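Local coordinates for apical membrane antigen 1-like protein, soluble form (PDB 3ZLE), which may take part in host cell invasion by Toxoplasma gondii sporozoites, as an ectodomain of the apicomplexan AMA1 family, at residues G37-G42 and S293-G298; D212-Q215 and P219-A222; D233-P238 and V366-E371. All coordinates share one frame; numbering follows the deposited sequence.

Interaction 1 of 3, residues G37-G42 and S293-G298; sequences GRDTEG and SPKSGG
K295 reaches from the loop between helix 253-262 and strand 303-308 to strand 38-40, where it meets D39 and the backbone of G37. The electrostatic part is one salt bridge: K295 NZ donates to D39 OD2 at 2.5 Å, probably shorter in the model than in the protein. The two side chains meet at roughly a right angle, and a single carboxylate oxygen does the gripping. D39 CG sits between its own backbone N and carbonyl carbon (chi1 34°), and this turn directs OD2 at the ammonium group. The lysine runs extended until its last torsion, where a bend at chi4 (115°) swings NZ round to the aspartate.

The packing part is made by the lysine's methylenes against backbone. K295 CE lies 3.1 Å from G37 O, and K295 CD is 3.7 Å from the same carbonyl oxygen, so the end of the chain passes the peptide that leads into the strand. G37 and R38 together face E45 of strand 43-45 in a classic beta bulge, and H289 touches both D39 and K295.

Within 293-298 the backbone is turned by S296, whose OG accepts from G298 N at 3.1 Å, an ST turn; the same hydroxyl also bonds to D269.

This is a surface contact, none of whose touching residues is buried, in which opposite charges join the loop 293-298 to a two-stranded hairpin. The carbonyl of G37 beside the lysine's end would probably add to the favourable electrostatics around the ammonium group.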
# COMPACT_ATOMS: atom_id res chain seq x y z
N GLY A 37 12.85 0.07 -1.60
CA GLY A 37 13.53 0.04 -0.33
C GLY A 37 14.75 -0.87 -0.33
O GLY A 37 15.43 -0.98 0.69
N ARG A 38 15.03 -1.51 -1.45
CA ARG A 38 16.18 -2.40 -1.56
C ARG A 38 17.05 -2.10 -2.78
O ARG A 38 16.57 -1.57 -3.77
CB ARG A 38 15.70 -3.82 -1.67
CG ARG A 38 15.36 -4.44 -0.34
CD ARG A 38 14.69 -5.74 -0.62
NE ARG A 38 14.67 -6.59 0.55
CZ ARG A 38 15.43 -7.66 0.69
NH1 ARG A 38 16.32 -7.96 -0.25
NH2 ARG A 38 15.29 -8.43 1.75
N ASP A 39 18.29 -2.57 -2.74
CA ASP A 39 19.15 -2.54 -3.91
C ASP A 39 19.91 -3.84 -4.07
O ASP A 39 20.20 -4.54 -3.10
CB ASP A 39 20.12 -1.37 -3.84
CG ASP A 39 20.54 -1.07 -2.45
OD1 ASP A 39 21.49 -1.73 -1.97
OD2 ASP A 39 19.96 -0.14 -1.83
N THR A 40 20.13 -4.22 -5.32
CA THR A 40 20.88 -5.41 -5.64
C THR A 40 21.51 -5.18 -6.97
O THR A 40 20.89 -4.55 -7.86
CB THR A 40 19.94 -6.61 -5.78
OG1 THR A 40 19.10 -6.67 -4.62
CG2 THR A 40 20.73 -7.92 -5.94
N GLU A 41 22.76 -5.62 -7.11
CA GLU A 41 23.49 -5.54 -8.36
C GLU A 41 23.48 -4.14 -8.96
O GLU A 41 23.47 -3.97 -10.17
CB GLU A 41 22.95 -6.54 -9.38
CG GLU A 41 22.97 -8.00 -8.90
CD GLU A 41 22.39 -8.95 -9.93
OE1 GLU A 41 21.79 -8.46 -10.92
OE2 GLU A 41 22.52 -10.17 -9.76
N GLY A 42 23.37 -3.14 -8.09
CA GLY A 42 23.33 -1.74 -8.56
C GLY A 42 21.94 -1.17 -8.86
O GLY A 42 21.82 0.01 -9.16
N SER A 293 20.04 7.50 -2.94
CA SER A 293 18.66 6.99 -3.11
C SER A 293 17.95 6.92 -1.77
O SER A 293 18.41 6.23 -0.86
CB SER A 293 18.67 5.61 -3.76
OG SER A 293 19.11 5.69 -5.11
N PRO A 294 16.82 7.61 -1.64
CA PRO A 294 16.11 7.67 -0.37
C PRO A 294 15.47 6.34 -0.00
O PRO A 294 14.93 5.63 -0.86
CB PRO A 294 15.01 8.73 -0.60
CG PRO A 294 15.21 9.26 -1.98
CD PRO A 294 16.10 8.29 -2.72
N LYS A 295 15.45 6.05 1.28
CA LYS A 295 14.65 4.96 1.79
C LYS A 295 13.83 5.44 2.97
O LYS A 295 14.36 5.72 4.02
CB LYS A 295 15.53 3.79 2.16
CG LYS A 295 16.28 3.19 0.97
CD LYS A 295 17.28 2.16 1.45
CE LYS A 295 17.64 1.18 0.35
NZ LYS A 295 19.07 1.30 -0.03
N SER A 296 12.53 5.63 2.73
CA SER A 296 11.59 5.99 3.80
C SER A 296 11.64 4.96 4.94
O SER A 296 11.40 5.29 6.07
CB SER A 296 10.19 6.06 3.22
OG SER A 296 9.80 4.77 2.74
N GLY A 297 11.96 3.72 4.64
CA GLY A 297 11.76 2.63 5.68
C GLY A 297 10.31 2.47 6.09
O GLY A 297 10.02 1.84 7.11
N GLY A 298 9.38 3.07 5.31
CA GLY A 298 7.97 3.10 5.68
C GLY A 298 7.55 4.10 6.75
O GLY A 298 6.39 4.13 7.15

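Interaction 2 of 3, residues D212-Q215 and P219-A222; sequences DAWQ and PNDA
N220 turns its side-chain amide to the backbone of W214 in the short helix 214-217, where N220 ND2 donates to W214 O at 3.1 Å. The bond is nearly straight (169° at the hydrogen), and the acceptor lies in the plane of the N220 amide. On the acceptor side the donor comes from above the carbonyl plane of W214, off the lone pairs. The same amide meets the six-membered end of the W214 indole at its edge: N220 OD1 is 3.5 Å from W214 CE3, with N220 CG beside the ring in its plane. Ring and amide planes stand 73° apart, so this is an edge contact and not a stack.

A water extends this shell. It accepts from N220 ND2 at 2.8 Å and donates to D221 OD2, with a weak bond to Q215 O. Two acceptors, a carbonyl and a water, thus engage the ND2 group of a buried asparagine.

The first torsion of W214 (chi1 67°) sets CG between the backbone N and the carbonyl carbon, and one face of the ring lies against Q215 CB, 3.9 Å from its plane. On the five-membered part of the indole, NE1 bonds to T119 OG1, a hydroxyl that D212 OD1 also engages. Q215 O has a further partner in R21, and the backbone of N220 is hydrogen-bonded to S341.

The contact therefore ties helix 214-217 to the loop that follows it. That loop runs straight into strand 222-223, where A222 pairs through its backbone with T343 and V345 and packs on strand 333-337.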
# COMPACT_ATOMS: atom_id res chain seq x y z
N ASP A 212 2.16 -16.24 3.35
CA ASP A 212 0.74 -16.05 3.71
C ASP A 212 0.62 -15.12 4.90
O ASP A 212 -0.50 -14.75 5.30
CB ASP A 212 0.11 -17.43 4.02
CG ASP A 212 -0.09 -18.26 2.79
OD1 ASP A 212 -0.29 -17.68 1.69
OD2 ASP A 212 -0.14 -19.50 2.92
N ALA A 213 1.75 -14.67 5.49
CA ALA A 213 1.67 -13.94 6.76
C ALA A 213 0.89 -12.65 6.66
O ALA A 213 0.35 -12.18 7.68
CB ALA A 213 3.08 -13.64 7.34
N TRP A 214 1.03 -11.95 5.54
CA TRP A 214 0.31 -10.68 5.32
C TRP A 214 -1.11 -10.73 5.87
O TRP A 214 -1.58 -9.75 6.39
CB TRP A 214 0.25 -10.30 3.80
CG TRP A 214 -0.60 -11.25 3.00
CD1 TRP A 214 -0.20 -12.45 2.43
CD2 TRP A 214 -2.04 -11.14 2.75
NE1 TRP A 214 -1.30 -13.07 1.80
CE2 TRP A 214 -2.43 -12.30 2.03
CE3 TRP A 214 -3.00 -10.17 3.04
CZ2 TRP A 214 -3.74 -12.52 1.61
CZ3 TRP A 214 -4.30 -10.36 2.65
CH2 TRP A 214 -4.68 -11.55 1.95
N GLN A 215 -1.82 -11.83 5.69
CA GLN A 215 -3.19 -11.91 6.08
C GLN A 215 -3.41 -11.55 7.52
O GLN A 215 -4.35 -10.99 7.84
CB GLN A 215 -3.80 -13.25 5.76
CG GLN A 215 -5.30 -13.27 5.77
CD GLN A 215 -5.96 -14.47 5.13
OE1 GLN A 215 -5.57 -14.94 4.13
NE2 GLN A 215 -7.00 -14.90 5.71
N PRO A 219 -1.81 -4.40 7.43
CA PRO A 219 -3.03 -3.60 7.55
C PRO A 219 -3.85 -3.63 6.26
O PRO A 219 -3.90 -2.65 5.55
CB PRO A 219 -2.49 -2.20 7.83
CG PRO A 219 -1.19 -2.17 7.10
CD PRO A 219 -0.64 -3.58 7.07
N ASN A 220 -4.44 -4.76 5.97
CA ASN A 220 -5.09 -5.00 4.69
C ASN A 220 -6.39 -4.32 4.48
O ASN A 220 -6.75 -4.09 3.33
CB ASN A 220 -5.27 -6.48 4.48
CG ASN A 220 -4.07 -7.25 4.85
OD1 ASN A 220 -2.98 -6.97 4.35
ND2 ASN A 220 -4.23 -8.20 5.76
N ASP A 221 -7.08 -3.94 5.56
CA ASP A 221 -8.42 -3.38 5.47
C ASP A 221 -8.64 -2.11 6.28
O ASP A 221 -7.92 -1.83 7.24
CB ASP A 221 -9.46 -4.45 5.87
CG ASP A 221 -9.28 -5.75 5.12
OD1 ASP A 221 -9.55 -5.76 3.90
OD2 ASP A 221 -8.87 -6.77 5.74
N ALA A 222 -9.60 -1.31 5.83
CA ALA A 222 -10.09 -0.14 6.58
C ALA A 222 -10.77 -0.64 7.82
O ALA A 222 -11.16 -1.78 7.89
CB ALA A 222 -11.08 0.65 5.72
O HOH W 1 -6.65 -8.64 6.99

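Interaction 3 of 3, residues D233-P238 and V366-E371; sequences DGQCVP and VQVVTE
Strands from two antiparallel sheets come together here: 235-238, an outermost strand of one three-stranded sheet, and 366-373, the central strand of another. The meeting is made by side chains and by water, with no direct hydrogen bond between the segments. Q235 and V368 cross at about a right angle, and the flat end of the glutamine lies against one methyl branch: V368 CG2 is 3.4 Å from Q235 NE2 and 3.6 Å from Q235 CD. Farther back, Q235 CG is 4.2 Å from V368 CG1. Beyond CG the glutamine chain is extended, which carries its amide across the valine.

A second link is polar. T370 OG1 is hydrogen-bonded at 2.8 Å to a water, which accepts a weak bond from C236 N, so the threonine reaches the backbone of 235-238 through one intervening molecule.

C236 is disulfide-bonded to C326 of strand 326-330, at the other edge of its sheet, with strand 226-232 between them. Across the contact, strand 366-373 is flanked by strands 358-359 and 376-383: T370 packs on I358 and V368 on Q379, whose NE2 also bonds to C236 O and so joins the two sheets again.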
# COMPACT_ATOMS: atom_id res chain seq x y z
N ASP A 233 -3.64 9.42 29.24
CA ASP A 233 -4.56 9.80 30.30
C ASP A 233 -5.74 8.86 30.39
O ASP A 233 -6.88 9.29 30.54
CB ASP A 233 -5.07 11.22 30.07
CG ASP A 233 -4.05 12.26 30.42
OD1 ASP A 233 -3.46 12.18 31.52
OD2 ASP A 233 -3.82 13.17 29.58
N GLY A 234 -5.47 7.57 30.27
CA GLY A 234 -6.51 6.55 30.43
C GLY A 234 -7.64 6.53 29.41
O GLY A 234 -8.68 5.93 29.66
N GLN A 235 -7.33 6.95 28.18
CA GLN A 235 -8.32 7.24 27.13
C GLN A 235 -7.52 7.10 25.84
O GLN A 235 -6.32 7.39 25.84
CB GLN A 235 -8.82 8.68 27.33
CG GLN A 235 -9.05 9.48 26.08
CD GLN A 235 -9.60 10.87 26.39
OE1 GLN A 235 -9.38 11.43 27.46
NE2 GLN A 235 -10.33 11.41 25.46
N CYS A 236 -8.10 6.49 24.80
CA CYS A 236 -7.66 6.72 23.41
C CYS A 236 -8.03 8.09 22.86
O CYS A 236 -9.20 8.38 22.65
CB CYS A 236 -8.25 5.66 22.46
SG CYS A 236 -7.34 5.56 20.87
N VAL A 237 -7.05 8.91 22.53
CA VAL A 237 -7.38 10.15 21.90
C VAL A 237 -7.05 10.13 20.43
O VAL A 237 -5.90 10.01 20.06
CB VAL A 237 -6.82 11.40 22.63
CG1 VAL A 237 -6.38 11.07 24.04
CG2 VAL A 237 -5.70 12.04 21.84
N PRO A 238 -8.09 10.27 19.59
CA PRO A 238 -7.93 10.05 18.15
C PRO A 238 -7.14 11.18 17.56
O PRO A 238 -7.23 12.30 18.03
CB PRO A 238 -9.40 10.07 17.60
CG PRO A 238 -10.24 10.66 18.69
CD PRO A 238 -9.52 10.41 20.00
N VAL A 366 -16.44 15.98 33.06
CA VAL A 366 -16.55 14.87 32.09
C VAL A 366 -15.29 13.99 32.13
O VAL A 366 -14.18 14.48 32.03
CB VAL A 366 -16.77 15.39 30.65
CG1 VAL A 366 -16.83 14.23 29.66
CG2 VAL A 366 -18.08 16.17 30.57
N GLN A 367 -15.48 12.69 32.30
CA GLN A 367 -14.39 11.74 32.10
C GLN A 367 -14.69 10.80 30.92
O GLN A 367 -15.86 10.54 30.62
CB GLN A 367 -14.20 10.91 33.37
CG GLN A 367 -15.41 10.10 33.77
CD GLN A 367 -15.20 9.42 35.11
OE1 GLN A 367 -14.08 9.41 35.62
NE2 GLN A 367 -16.25 8.84 35.66
N VAL A 368 -13.64 10.27 30.28
CA VAL A 368 -13.82 9.31 29.18
C VAL A 368 -13.70 7.88 29.71
O VAL A 368 -12.92 7.62 30.62
CB VAL A 368 -12.83 9.60 28.04
CG1 VAL A 368 -13.05 8.64 26.86
CG2 VAL A 368 -13.02 11.05 27.58
N VAL A 369 -14.66 7.03 29.35
CA VAL A 369 -14.75 5.70 29.93
C VAL A 369 -14.71 4.73 28.75
O VAL A 369 -15.32 5.02 27.70
CB VAL A 369 -16.08 5.57 30.76
CG1 VAL A 369 -16.33 4.16 31.24
CG2 VAL A 369 -16.03 6.47 31.99
N THR A 370 -13.84 3.73 28.83
CA THR A 370 -13.72 2.67 27.81
C THR A 370 -14.27 1.37 28.39
O THR A 370 -13.85 0.95 29.46
CB THR A 370 -12.24 2.43 27.39
OG1 THR A 370 -11.60 3.68 27.10
CG2 THR A 370 -12.13 1.53 26.15
N GLU A 371 -15.27 0.78 27.74
CA GLU A 371 -15.84 -0.45 28.25
C GLU A 371 -16.17 -1.45 27.17
O GLU A 371 -16.03 -1.17 25.97
CB GLU A 371 -17.11 -0.23 29.10
CG GLU A 371 -17.30 1.10 29.80
CD GLU A 371 -18.76 1.30 30.20
OE1 GLU A 371 -19.22 0.60 31.12
OE2 GLU A 371 -19.48 2.06 29.52
O HOH W 2 -10.34 3.93 24.66

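The contacts are spread along an elongated ectodomain and share no sheet. Interaction 1 uses the hairpin 38-40/43-45, interaction 2 helix 214-217 and the loop after it, and interaction 3 the sheets containing 235-238 and 366-373. Centre to centre, interactions 1 and 2 are about 23 Å apart, while interaction 3 lies about 40 Å from interaction 1 and about 28 Å from interaction 2; none touches another. Along the chain, interaction 2 is nested inside the loop closed by interaction 1, and interaction 3 crosses interaction 1, since 233-238 falls between 37-42 and 293-298. Interactions 1 and 3 thus join segments far apart in sequence, whereas interaction 2 is a local closure.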